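Local structure of uncharacterized protein (Bacteroides fragilis, 4FR9) at residues E64-S69 with V91-I96. The protein is of unknown function but has a fold resembling the beta-lactamase inhibitor protein BLIP and probably belongs to the PepSY-like group. Numbering follows the deposited sequence. Where two conformers were deposited one is given.
Sequences ETELNS and VDDVVI
Glu64 meets Val95 and Ile96: its CG is anti to the backbone N (chi1 178°) and the chain stays extended beyond it, leaving OE2 3.6 Å from Val95 CG1, while its CA–H points at Ile96 O. Thr65 forms a hydrogen-bonded antiparallel pair with Ile96, evidenced by two nearly straight bonds, Thr65 N to Ile96 O at 2.8 Å and Ile96 N to Thr65 O at 2.9 Å. These bonds join strands 60-67 and 90-98, neighbours in the antiparallel sheet of this BLIP-like fold; strand 105-112 flanks the second, where Asp92 and Asp93 both face Thr110 in a classic beta bulge. Glu66, opposite Val95 in a non-hydrogen-bonded pair, bends at chi2 (63°) and brings its carboxylate tip to tip with that of Asp93, the two planes 12° apart. The 2.3 Å between Glu66 OE2 and Asp93 OD1 is doubtful, each residue having two conformers; if real, one acid is probably protonated. Leu67 N donates to Val94 O at 2.9 Å, and on the face shared with Thr65 its CD1 packs 3.5 Å from Ile96 CG1 in the conformer given. At Ser69 the backbone carbonyl carbon C lies 3.7 Å from Val94 CG2, whereas OG is hydrogen-bonded to Asn71 N.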
# COMPACT_ATOMS: atom_id res chain seq x y z
N GLU A 64 0.22 0.90 -3.16
CA GLU A 64 0.87 0.93 -1.87
C GLU A 64 2.18 1.69 -2.00
O GLU A 64 3.00 1.35 -2.85
CB GLU A 64 1.17 -0.50 -1.40
CG GLU A 64 1.88 -0.52 -0.08
CD GLU A 64 2.10 -1.90 0.50
OE1 GLU A 64 1.38 -2.86 0.13
OE2 GLU A 64 2.97 -2.03 1.41
N THR A 65 2.34 2.71 -1.14
CA THR A 65 3.55 3.53 -1.11
C THR A 65 4.27 3.31 0.20
O THR A 65 3.67 3.45 1.28
CB THR A 65 3.21 5.00 -1.27
OG1 THR A 65 2.53 5.19 -2.52
CG2 THR A 65 4.46 5.86 -1.22
N GLU A 66 5.56 3.01 0.14
CA GLU A 66 6.36 2.87 1.33
C GLU A 66 6.74 4.25 1.91
O GLU A 66 7.21 5.11 1.18
CB GLU A 66 7.60 2.05 1.00
CG GLU A 66 8.48 1.77 2.17
CD GLU A 66 7.79 0.93 3.20
OE1 GLU A 66 7.44 -0.24 2.91
OE2 GLU A 66 7.57 1.45 4.31
N LEU A 67 6.49 4.43 3.20
CA LEU A 67 6.91 5.64 3.92
C LEU A 67 8.06 5.25 4.87
O LEU A 67 8.24 4.11 5.22
CB LEU A 67 5.73 6.25 4.67
CG LEU A 67 4.62 6.82 3.79
CD1 LEU A 67 3.52 7.46 4.66
CD2 LEU A 67 5.09 7.79 2.67
N ASN A 68 8.89 6.20 5.24
CA ASN A 68 10.15 5.82 5.96
C ASN A 68 9.90 5.64 7.48
O ASN A 68 10.56 4.87 8.19
CB ASN A 68 11.30 6.84 5.73
CG ASN A 68 11.67 7.01 4.24
OD1 ASN A 68 11.57 6.06 3.44
ND2 ASN A 68 12.13 8.22 3.88
N SER A 69 8.86 6.31 7.98
CA SER A 69 8.69 6.47 9.43
C SER A 69 7.37 7.16 9.67
O SER A 69 6.78 7.72 8.75
CB SER A 69 9.85 7.22 10.07
OG SER A 69 9.65 8.60 10.24
N VAL A 91 7.31 0.52 16.11
CA VAL A 91 6.83 0.67 14.74
C VAL A 91 7.73 -0.12 13.81
O VAL A 91 8.96 0.12 13.72
CB VAL A 91 6.75 2.16 14.31
CG1 VAL A 91 6.31 2.27 12.84
CG2 VAL A 91 5.83 2.97 15.24
N ASP A 92 7.11 -1.05 13.09
CA ASP A 92 7.78 -1.88 12.12
C ASP A 92 7.73 -1.37 10.69
O ASP A 92 8.65 -1.60 9.92
CB ASP A 92 7.20 -3.30 12.09
CG ASP A 92 7.56 -4.11 13.31
OD1 ASP A 92 8.51 -3.75 14.05
OD2 ASP A 92 6.87 -5.13 13.53
N ASP A 93 6.63 -0.73 10.29
CA ASP A 93 6.52 -0.18 8.96
C ASP A 93 5.40 0.83 8.91
O ASP A 93 4.53 0.88 9.78
CB ASP A 93 6.31 -1.24 7.87
CG ASP A 93 6.74 -0.76 6.48
OD1 ASP A 93 7.31 0.36 6.36
OD2 ASP A 93 6.54 -1.53 5.51
N VAL A 94 5.47 1.67 7.89
CA VAL A 94 4.50 2.71 7.62
C VAL A 94 4.28 2.78 6.12
O VAL A 94 5.25 2.95 5.38
CB VAL A 94 4.96 4.08 8.15
CG1 VAL A 94 3.86 5.08 7.96
CG2 VAL A 94 5.38 4.00 9.62
N VAL A 95 3.04 2.65 5.67
CA VAL A 95 2.72 2.71 4.24
C VAL A 95 1.45 3.51 4.03
O VAL A 95 0.67 3.72 4.96
CB VAL A 95 2.61 1.31 3.57
CG1 VAL A 95 3.87 0.46 3.82
CG2 VAL A 95 1.38 0.57 4.05
N ILE A 96 1.23 3.90 2.79
CA ILE A 96 -0.02 4.47 2.31
C ILE A 96 -0.67 3.50 1.34
O ILE A 96 0.02 2.95 0.48
CB ILE A 96 0.13 5.76 1.51
CG1 ILE A 96 1.18 6.66 2.13
CG2 ILE A 96 -1.25 6.50 1.45
CD1 ILE A 96 1.38 7.98 1.38